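Local coordinates for protein purine nucleoside phosphorylase (PDB 6B4T) that probably catalyses the reversible phosphorolysis of inosine and guanosine to the free purine base and ribose 1-phosphate, working as a trimer, at residues Q84-M89 and G220-P225; L114-A119 and M275-I280; G129-I134 and V240-N245. All coordinates share one frame; numbering follows the deposited sequence.

Contact 1: Q84-M89 and G220-P225. With CQJ (4-methylpyridin-2-ol), chain I.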
loop_
_atom_site.group_PDB
_atom_site.type_symbol
_atom_site.label_atom_id
_atom_site.label_comp_id
_atom_site.label_asym_id
_atom_site.label_seq_id
_atom_site.Cartn_x
_atom_site.Cartn_y
_atom_site.Cartn_z
ATOM N N GLN A 84 -22.579 14.091 9.780
ATOM C CA GLN A 84 -21.975 14.838 10.884
ATOM C C GLN A 84 -21.088 13.873 11.678
ATOM O O GLN A 84 -21.564 13.142 12.553
ATOM C CB GLN A 84 -23.064 15.467 11.760
ATOM C CG GLN A 84 -22.572 16.324 12.914
ATOM C CD GLN A 84 -23.713 17.009 13.660
ATOM O OE1 GLN A 84 -24.589 16.351 14.233
ATOM N NE2 GLN A 84 -23.694 18.333 13.669
ATOM N N GLY A 85 -19.792 13.917 11.414
ATOM C CA GLY A 85 -18.890 12.895 11.915
ATOM C C GLY A 85 -18.481 11.963 10.793
ATOM O O GLY A 85 -19.130 10.944 10.509
ATOM N N ARG A 86 -17.400 12.320 10.124
ATOM C CA ARG A 86 -16.906 11.549 8.979
ATOM C C ARG A 86 -16.184 10.275 9.427
ATOM O O ARG A 86 -15.536 10.234 10.473
ATOM C CB ARG A 86 -15.971 12.455 8.174
ATOM C CG ARG A 86 -15.138 11.854 7.109
ATOM C CD ARG A 86 -14.165 12.929 6.656
ATOM N NE ARG A 86 -14.138 13.084 5.209
ATOM C CZ ARG A 86 -13.849 14.219 4.576
ATOM N NH1 ARG A 86 -13.559 15.338 5.255
ATOM N NH2 ARG A 86 -13.861 14.245 3.251
ATOM N N LEU A 87 -16.275 9.231 8.610
ATOM C CA LEU A 87 -15.512 8.008 8.852
ATOM C C LEU A 87 -14.184 8.058 8.098
ATOM O O LEU A 87 -14.171 8.250 6.885
ATOM C CB LEU A 87 -16.326 6.799 8.397
ATOM C CG LEU A 87 -17.428 6.354 9.344
ATOM C CD1 LEU A 87 -18.583 7.311 9.288
ATOM C CD2 LEU A 87 -17.867 4.959 8.980
ATOM N N HIS A 88 -13.067 7.863 8.809
ATOM C CA HIS A 88 -11.728 7.888 8.209
ATOM C C HIS A 88 -11.062 6.513 8.212
ATOM O O HIS A 88 -11.121 5.789 9.212
ATOM C CB HIS A 88 -10.796 8.834 8.984
ATOM C CG HIS A 88 -11.184 10.280 8.976
ATOM N ND1 HIS A 88 -11.973 10.851 9.957
ATOM C CD2 HIS A 88 -10.785 11.299 8.181
ATOM C CE1 HIS A 88 -12.106 12.145 9.716
ATOM N NE2 HIS A 88 -11.394 12.443 8.644
ATOM N N MET A 89 -10.397 6.162 7.094
ATOM C CA MET A 89 -9.836 4.804 6.985
ATOM C C MET A 89 -8.651 4.572 7.947
ATOM O O MET A 89 -8.429 3.408 8.334
ATOM C CB MET A 89 -9.460 4.502 5.532
ATOM C CG MET A 89 -10.727 4.554 4.641
ATOM S SD MET A 89 -10.768 3.635 3.084
ATOM C CE MET A 89 -10.798 1.982 3.731
ATOM N N GLY A 220 -3.508 14.783 2.098
ATOM C CA GLY A 220 -4.348 14.558 3.257
ATOM C C GLY A 220 -4.767 13.109 3.381
ATOM O O GLY A 220 -4.394 12.265 2.559
ATOM N N MET A 221 -5.585 12.842 4.419
ATOM C CA MET A 221 -5.904 11.476 4.842
ATOM C C MET A 221 -7.373 11.080 4.628
ATOM O O MET A 221 -7.838 10.135 5.263
ATOM C CB MET A 221 -5.525 11.287 6.321
ATOM C CG MET A 221 -4.127 11.742 6.702
ATOM S SD MET A 221 -3.914 11.683 8.518
ATOM C CE MET A 221 -2.383 12.585 8.704
ATOM N N SER A 222 -8.129 11.798 3.790
ATOM C CA SER A 222 -9.558 11.536 3.619
ATOM C C SER A 222 -9.936 11.761 2.155
ATOM O O SER A 222 -9.076 11.838 1.275
ATOM C CB SER A 222 -10.397 12.437 4.541
ATOM O OG SER A 222 -10.364 13.772 4.056
ATOM N N THR A 223 -11.251 11.820 1.916
ATOM C CA THR A 223 -11.874 12.333 0.694
ATOM C C THR A 223 -11.821 11.382 -0.513
ATOM O O THR A 223 -12.866 11.086 -1.112
ATOM C CB THR A 223 -11.284 13.707 0.363
ATOM O OG1 THR A 223 -11.641 14.623 1.410
ATOM C CG2 THR A 223 -11.899 14.265 -0.930
ATOM N N VAL A 224 -10.638 10.855 -0.866
ATOM C CA VAL A 224 -10.543 9.977 -2.043
ATOM C C VAL A 224 -11.435 8.747 -1.926
ATOM O O VAL A 224 -12.077 8.379 -2.934
ATOM C CB VAL A 224 -9.059 9.662 -2.328
ATOM C CG1 VAL A 224 -8.868 8.531 -3.318
ATOM C CG2 VAL A 224 -8.357 10.947 -2.849
ATOM N N PRO A 225 -11.543 8.049 -0.767
ATOM C CA PRO A 225 -12.493 6.904 -0.690
ATOM C C PRO A 225 -13.927 7.282 -1.018
ATOM O O PRO A 225 -14.586 6.586 -1.817
ATOM C CB PRO A 225 -12.342 6.419 0.761
ATOM C CG PRO A 225 -10.914 6.825 1.140
ATOM C CD PRO A 225 -10.761 8.187 0.485
HETATM C C4 CQJ I . -2.628 16.562 6.771
HETATM C C5 CQJ I . -3.428 17.430 7.388
HETATM C C3 CQJ I . -0.930 18.250 7.035
HETATM C C2 CQJ I . -1.895 19.402 7.251
HETATM C C1 CQJ I . -2.970 18.802 7.690
HETATM O O CQJ I . -2.939 15.285 6.436
HETATM N N CQJ I . -1.288 17.096 6.578
HETATM C C CQJ I . -4.211 19.602 8.094
HETATM O O HOH W 1 -10.209 8.017 4.845
#
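Part of the probable active-site wall of this trimeric phosphorylase is built where Arg86 and His88 of a loop after strand 78-84 meet Ser222 and Thr223, just ahead of helix 224-232. Arg86 carries its CG anti to the backbone N (chi1 169°) and then bends at chi3, which brings the guanidinium in beneath the hydroxyl of Ser222: OG stands 3.5 Å above the plane of the group, over its centre, though OG is less surely placed. Arg86 NH2 also comes to 2.9 Å from Thr223 OG1, which is hydrogen-bonded to Asn117 ND2. The same guanidinium gives a hydrogen bond to Thr116 O and a salt bridge to Glu226, so its rotation is well determined. The His88 ring turns CD2 to Ser222 CB at 3.8 Å, while CG of Arg86 lies over one of its faces and Tyr90 stacks on it. A water joins the backbones, accepting from Met89 N at 2.9 Å and donating to Met221 O at 3.2 Å. Beside it the thioether of Met89 slides past the proline ring, with SD 3.7 Å from Pro225 CG. Met221 faces the ligand, its CE 3.6 Å from O of the bound 4-methylpyridin-2-ol, and Phe161 of a neighbouring subunit packs on it. Arginine, histidine and serine gathered in this way are consistent with the phosphate pocket of trimeric purine nucleoside phosphorylases.

Contact 2: L114-A119 and M275-I280. With CQJ (4-methylpyridin-2-ol), chain I; DMS (dimethyl sulfoxide), chain H.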
loop_
_atom_site.group_PDB
_atom_site.type_symbol
_atom_site.label_atom_id
_atom_site.label_comp_id
_atom_site.label_asym_id
_atom_site.label_seq_id
_atom_site.Cartn_x
_atom_site.Cartn_y
_atom_site.Cartn_z
ATOM N N LEU A 114 -21.028 17.336 -1.978
ATOM C CA LEU A 114 -20.074 18.404 -1.671
ATOM C C LEU A 114 -19.231 17.998 -0.460
ATOM O O LEU A 114 -19.784 17.583 0.570
ATOM C CB LEU A 114 -20.814 19.737 -1.390
ATOM C CG LEU A 114 -21.883 20.172 -2.401
ATOM C CD1 LEU A 114 -22.561 21.475 -1.903
ATOM C CD2 LEU A 114 -21.325 20.369 -3.777
ATOM N N ILE A 115 -17.887 18.090 -0.579
ATOM C CA ILE A 115 -16.957 17.567 0.430
ATOM C C ILE A 115 -15.915 18.627 0.784
ATOM O O ILE A 115 -15.386 19.311 -0.099
ATOM C CB ILE A 115 -16.251 16.282 -0.065
ATOM C CG1 ILE A 115 -17.264 15.248 -0.551
ATOM C CG2 ILE A 115 -15.370 15.670 1.057
ATOM C CD1 ILE A 115 -16.595 14.064 -1.301
ATOM N N THR A 116 -15.622 18.780 2.088
ATOM C CA THR A 116 -14.498 19.617 2.521
ATOM C C THR A 116 -13.542 18.808 3.401
ATOM O O THR A 116 -13.935 17.818 4.039
ATOM C CB THR A 116 -14.951 20.911 3.294
ATOM O OG1 THR A 116 -15.651 20.554 4.497
ATOM C CG2 THR A 116 -15.839 21.826 2.439
ATOM N N ASN A 117 -12.268 19.226 3.425
ATOM C CA ASN A 117 -11.258 18.602 4.271
ATOM C C ASN A 117 -10.201 19.639 4.661
ATOM O O ASN A 117 -10.117 20.731 4.076
ATOM C CB ASN A 117 -10.599 17.377 3.577
ATOM C CG ASN A 117 -9.814 17.739 2.313
ATOM O OD1 ASN A 117 -8.866 18.493 2.364
ATOM N ND2 ASN A 117 -10.165 17.120 1.186
ATOM N N LEU A 118 -9.400 19.273 5.677
ATOM C CA LEU A 118 -8.183 19.983 6.063
ATOM C C LEU A 118 -6.980 19.203 5.538
ATOM O O LEU A 118 -6.937 17.968 5.623
ATOM C CB LEU A 118 -8.103 20.131 7.584
ATOM C CG LEU A 118 -9.058 21.096 8.279
ATOM C CD1 LEU A 118 -9.260 20.607 9.684
ATOM C CD2 LEU A 118 -8.456 22.496 8.280
ATOM N N ALA A 119 -6.017 19.912 4.939
ATOM C CA ALA A 119 -4.915 19.266 4.234
ATOM C C ALA A 119 -3.612 20.050 4.393
ATOM O O ALA A 119 -3.603 21.212 4.817
ATOM C CB ALA A 119 -5.249 19.117 2.745
ATOM N N MET A 275 -20.395 30.351 4.654
ATOM C CA MET A 275 -21.110 31.239 3.738
ATOM C C MET A 275 -20.912 30.805 2.282
ATOM O O MET A 275 -21.859 30.816 1.488
ATOM C CB MET A 275 -20.632 32.661 3.950
ATOM C CG MET A 275 -21.458 33.662 3.204
ATOM S SD MET A 275 -20.410 34.918 2.524
ATOM C CE MET A 275 -19.484 33.977 1.329
ATOM N N TRP A 276 -19.700 30.379 1.931
ATOM C CA TRP A 276 -19.406 29.947 0.564
ATOM C C TRP A 276 -20.257 28.745 0.166
ATOM O O TRP A 276 -20.890 28.741 -0.903
ATOM C CB TRP A 276 -17.925 29.597 0.465
ATOM C CG TRP A 276 -17.332 29.423 -0.924
ATOM C CD1 TRP A 276 -17.883 29.752 -2.133
ATOM C CD2 TRP A 276 -16.043 28.879 -1.207
ATOM N NE1 TRP A 276 -17.003 29.451 -3.150
ATOM C CE2 TRP A 276 -15.868 28.907 -2.603
ATOM C CE3 TRP A 276 -15.020 28.358 -0.407
ATOM C CZ2 TRP A 276 -14.712 28.439 -3.215
ATOM C CZ3 TRP A 276 -13.866 27.890 -1.021
ATOM C CH2 TRP A 276 -13.723 27.938 -2.403
ATOM N N PHE A 277 -20.302 27.719 1.029
ATOM C CA PHE A 277 -21.005 26.488 0.679
ATOM C C PHE A 277 -22.520 26.674 0.734
ATOM O O PHE A 277 -23.237 26.022 -0.036
ATOM C CB PHE A 277 -20.531 25.318 1.566
ATOM C CG PHE A 277 -19.402 24.543 0.936
ATOM C CD1 PHE A 277 -19.573 23.241 0.544
ATOM C CD2 PHE A 277 -18.210 25.167 0.646
ATOM C CE1 PHE A 277 -18.545 22.547 -0.081
ATOM C CE2 PHE A 277 -17.187 24.476 0.004
ATOM C CZ PHE A 277 -17.362 23.182 -0.357
ATOM N N LYS A 278 -23.029 27.579 1.587
ATOM C CA LYS A 278 -24.465 27.896 1.557
ATOM C C LYS A 278 -24.874 28.425 0.185
ATOM O O LYS A 278 -25.895 28.004 -0.374
ATOM C CB LYS A 278 -24.815 28.908 2.658
ATOM C CG LYS A 278 -26.309 29.274 2.736
ATOM C CD LYS A 278 -26.628 30.172 3.923
ATOM C CE LYS A 278 -28.081 30.623 3.914
ATOM N NZ LYS A 278 -28.400 31.520 5.066
ATOM N N GLU A 279 -24.080 29.341 -0.378
ATOM C CA GLU A 279 -24.382 29.914 -1.689
ATOM C C GLU A 279 -24.210 28.880 -2.797
ATOM O O GLU A 279 -25.017 28.833 -3.738
ATOM C CB GLU A 279 -23.491 31.123 -1.945
ATOM C CG GLU A 279 -23.740 31.862 -3.279
ATOM C CD GLU A 279 -25.072 32.589 -3.346
ATOM O OE1 GLU A 279 -25.795 32.619 -2.330
ATOM O OE2 GLU A 279 -25.402 33.131 -4.429
ATOM N N ILE A 280 -23.168 28.040 -2.712
ATOM C CA ILE A 280 -22.998 26.969 -3.703
ATOM C C ILE A 280 -24.247 26.088 -3.755
ATOM O O ILE A 280 -24.774 25.798 -4.832
ATOM C CB ILE A 280 -21.740 26.124 -3.399
ATOM C CG1 ILE A 280 -20.450 26.909 -3.677
ATOM C CG2 ILE A 280 -21.727 24.827 -4.245
ATOM C CD1 ILE A 280 -19.170 26.248 -3.083
HETATM C C4 CQJ I . -2.628 16.562 6.771
HETATM C C5 CQJ I . -3.428 17.430 7.388
HETATM C C3 CQJ I . -0.930 18.250 7.035
HETATM C C2 CQJ I . -1.895 19.402 7.251
HETATM C C1 CQJ I . -2.970 18.802 7.690
HETATM O O CQJ I . -2.939 15.285 6.436
HETATM N N CQJ I . -1.288 17.096 6.578
HETATM C C CQJ I . -4.211 19.602 8.094
HETATM S S DMS H . -10.401 16.250 7.561
HETATM O O DMS H . -10.766 17.618 7.140
HETATM C C1 DMS H . -11.887 15.503 8.312
HETATM C C2 DMS H . -9.859 15.214 6.206
#
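Phe277 and Leu114 bury the most surface here, followed by Thr116, in a helix-on-sheet packing that belongs to the alpha/beta fold of the phosphorylase superfamily. Segment 275-280 of helix 259-283 runs nearly antiparallel to segment 114-119 of strand 112-121: the axes of the two short segments lie 11.1 Å apart at an angle of 168°, and side chains alone fill the gap. The Phe277 ring is the wedge. Over one face comes the methyl of Thr116, CG2 lying 3.9 Å from the ring centroid and 29° off the normal, a CH-pi contact. The opposite face is covered toward its rim by CD1 of Ile280, one helical turn on. Leu114 meets the ring at its edge, CB being 3.8 Å from CE1 of Phe277, while its CD1 slides past Ile280 CG2 at 4.2 Å. Thr116 divides its two branches between different tasks: with OG1 set between the backbone N and the carbonyl carbon (chi1 62°), CG2 is left to meet the ring and the hydroxyl is held by a hydrogen bond with Gly34 N. Farther along, the strand leaves the helix segment and enters the ligand pocket, where Ala119 C is 3.4 Å from C2 of 4-methylpyridin-2-ol. At a separate site a dimethyl sulfoxide, probably from the crystallisation liquor, is hydrogen-bonded to Ser35 N, and its O accepts from the amide Leu118 N at 2.6 Å.

Contact 3: G129-I134 and V240-N245. With CQJ (4-methylpyridin-2-ol), chain I.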
loop_
_atom_site.group_PDB
_atom_site.type_symbol
_atom_site.label_atom_id
_atom_site.label_comp_id
_atom_site.label_asym_id
_atom_site.label_seq_id
_atom_site.Cartn_x
_atom_site.Cartn_y
_atom_site.Cartn_z
ATOM N N GLY A 129 -4.390 28.906 5.266
ATOM C CA GLY A 129 -5.613 29.659 5.055
ATOM C C GLY A 129 -6.155 29.649 3.636
ATOM O O GLY A 129 -7.268 30.157 3.418
ATOM N N ASP A 130 -5.404 29.126 2.668
ATOM C CA ASP A 130 -5.855 29.055 1.279
ATOM C C ASP A 130 -6.841 27.894 1.095
ATOM O O ASP A 130 -6.876 26.953 1.889
ATOM C CB ASP A 130 -4.656 28.878 0.327
ATOM C CG ASP A 130 -3.796 30.135 0.160
ATOM O OD1 ASP A 130 -4.172 31.250 0.576
ATOM O OD2 ASP A 130 -2.699 29.996 -0.434
ATOM N N PHE A 131 -7.690 27.995 0.054
ATOM C CA PHE A 131 -8.591 26.914 -0.365
ATOM C C PHE A 131 -8.092 26.323 -1.687
ATOM O O PHE A 131 -7.631 27.070 -2.560
ATOM C CB PHE A 131 -10.027 27.431 -0.564
ATOM C CG PHE A 131 -10.625 28.082 0.653
ATOM C CD1 PHE A 131 -10.973 27.313 1.759
ATOM C CD2 PHE A 131 -10.861 29.436 0.681
ATOM C CE1 PHE A 131 -11.520 27.901 2.878
ATOM C CE2 PHE A 131 -11.423 30.036 1.804
ATOM C CZ PHE A 131 -11.746 29.257 2.903
ATOM N N VAL A 132 -8.225 25.004 -1.860
ATOM C CA VAL A 132 -7.884 24.334 -3.127
ATOM C C VAL A 132 -9.095 23.563 -3.648
ATOM O O VAL A 132 -9.585 22.641 -2.979
ATOM C CB VAL A 132 -6.675 23.394 -2.975
ATOM C CG1 VAL A 132 -6.355 22.635 -4.275
ATOM C CG2 VAL A 132 -5.471 24.201 -2.518
ATOM N N LEU A 133 -9.565 23.943 -4.847
ATOM C CA LEU A 133 -10.535 23.147 -5.594
ATOM C C LEU A 133 -9.813 21.922 -6.155
ATOM O O LEU A 133 -8.858 22.067 -6.927
ATOM C CB LEU A 133 -11.156 23.997 -6.712
ATOM C CG LEU A 133 -11.754 25.355 -6.334
ATOM C CD1 LEU A 133 -12.315 26.064 -7.577
ATOM C CD2 LEU A 133 -12.832 25.207 -5.263
ATOM N N ILE A 134 -10.231 20.719 -5.763
ATOM C CA ILE A 134 -9.505 19.507 -6.173
ATOM C C ILE A 134 -9.934 19.130 -7.586
ATOM O O ILE A 134 -11.136 19.013 -7.869
ATOM C CB ILE A 134 -9.750 18.354 -5.191
ATOM C CG1 ILE A 134 -9.205 18.727 -3.805
ATOM C CG2 ILE A 134 -9.087 17.075 -5.717
ATOM C CD1 ILE A 134 -9.538 17.727 -2.692
ATOM N N VAL A 240 -13.164 20.379 -1.746
ATOM C CA VAL A 240 -12.370 21.581 -1.457
ATOM C C VAL A 240 -11.513 21.312 -0.226
ATOM O O VAL A 240 -12.038 20.871 0.800
ATOM C CB VAL A 240 -13.267 22.810 -1.231
ATOM C CG1 VAL A 240 -12.416 24.064 -1.002
ATOM C CG2 VAL A 240 -14.202 23.056 -2.434
ATOM N N SER A 241 -10.197 21.560 -0.331
ATOM C CA SER A 241 -9.282 21.478 0.813
ATOM C C SER A 241 -9.027 22.873 1.400
ATOM O O SER A 241 -8.838 23.848 0.658
ATOM C CB SER A 241 -7.933 20.869 0.410
ATOM O OG SER A 241 -8.025 19.500 0.094
ATOM N N LEU A 242 -9.011 22.952 2.740
ATOM C CA LEU A 242 -8.482 24.104 3.472
ATOM C C LEU A 242 -7.049 23.782 3.906
ATOM O O LEU A 242 -6.802 22.758 4.557
ATOM C CB LEU A 242 -9.353 24.449 4.689
ATOM C CG LEU A 242 -8.753 25.453 5.678
ATOM C CD1 LEU A 242 -8.499 26.814 5.039
ATOM C CD2 LEU A 242 -9.703 25.600 6.869
ATOM N N ILE A 243 -6.099 24.633 3.523
ATOM C CA ILE A 243 -4.678 24.380 3.741
ATOM C C ILE A 243 -4.284 24.870 5.125
ATOM O O ILE A 243 -4.441 26.048 5.428
ATOM C CB ILE A 243 -3.833 25.077 2.658
ATOM C CG1 ILE A 243 -4.249 24.585 1.264
ATOM C CG2 ILE A 243 -2.340 24.907 2.898
ATOM C CD1 ILE A 243 -4.103 23.092 1.049
ATOM N N ALA A 244 -3.708 23.974 5.944
ATOM C CA ALA A 244 -3.313 24.337 7.298
ATOM C C ALA A 244 -1.877 24.842 7.389
ATOM O O ALA A 244 -1.563 25.599 8.302
ATOM C CB ALA A 244 -3.489 23.143 8.235
ATOM N N ASN A 245 -1.013 24.441 6.460
ATOM C CA ASN A 245 0.423 24.707 6.528
ATOM C C ASN A 245 1.004 24.385 5.158
ATOM O O ASN A 245 0.353 23.721 4.343
ATOM C CB ASN A 245 1.084 23.838 7.588
ATOM C CG ASN A 245 1.146 22.377 7.154
ATOM O OD1 ASN A 245 0.109 21.774 6.874
ATOM N ND2 ASN A 245 2.353 21.834 7.014
HETATM C C4 CQJ I . -2.628 16.562 6.771
HETATM C C5 CQJ I . -3.428 17.430 7.388
HETATM C C3 CQJ I . -0.930 18.250 7.035
HETATM C C2 CQJ I . -1.895 19.402 7.251
HETATM C C1 CQJ I . -2.970 18.802 7.690
HETATM O O CQJ I . -2.939 15.285 6.436
HETATM N N CQJ I . -1.288 17.096 6.578
HETATM C C CQJ I . -4.211 19.602 8.094
#
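Antiparallel pairing joins Phe131, Val132 and Leu133 to Leu242, Ser241 and Val240, with two backbone hydrogen bonds inside the strand pairing and two before it. Val132 and Ser241 form a hydrogen-bonded pair, with Val132 N to Ser241 O at 2.8 Å and Ser241 N to Val132 O at 2.9 Å. Before the strand proper, Ile243 N donates to Asp130 O and Gly129 N to Ile243 O, both nearly straight. Weaker CA-H...O contacts add to these, as from Phe131 CA to Ser241 O at 3.2 Å.

Side-chain contacts fall on two faces. On one, the Phe131 ring crosses Leu242, with CE1 3.9 Å from CD1 of that leucine, and Leu133 lies side by side with Val240, CD2 to CG2 at 3.8 Å. On the other, Val132 CG2 meets Ile243 CD1 at 4.0 Å, and CD1 of Ile134 reaches the hydroxyl of Ser241, whose OG is hydrogen-bonded to Asn117 OD1.

Ligand contacts lie at the C-terminal end of strand 236-246: Asn245 OD1 approaches C2 of 4-methylpyridin-2-ol to 3.1 Å and Ala244 CB its methyl C to 3.6 Å, consistent with the purine-base site of trimeric purine nucleoside phosphorylases. In the mixed central sheet of the phosphorylase superfamily fold, strand 236-246 runs between strand 131-139, antiparallel to it, and strand 112-121, parallel to it. Helix 259-283 covers the face bearing Phe131, Val240 and Leu242, and strand 189-196 borders strand 131-139 in parallel.

In the fold
The three contacts show how one pocket, probably the base-binding part of the active site, can be assembled from pieces distant in sequence. Their segments follow in the order 84-89, 114-119, 129-134, 220-225, 240-245 and 275-280, so contact 3 falls between the halves of contact 2, whereas contact 1 interlaces with both. Centres of contacts 2 and 3 are about 10 Å apart, and they share the mixed sheet, in which strands 112-121 and 236-246 are neighbours. Contact 1 lies about 15 Å from contact 2 and 16 Å from contact 3, centre to centre; it touches contact 2 alone. All three reach the bound 4-methylpyridin-2-ol, contact 1 through Gly220 and Met221.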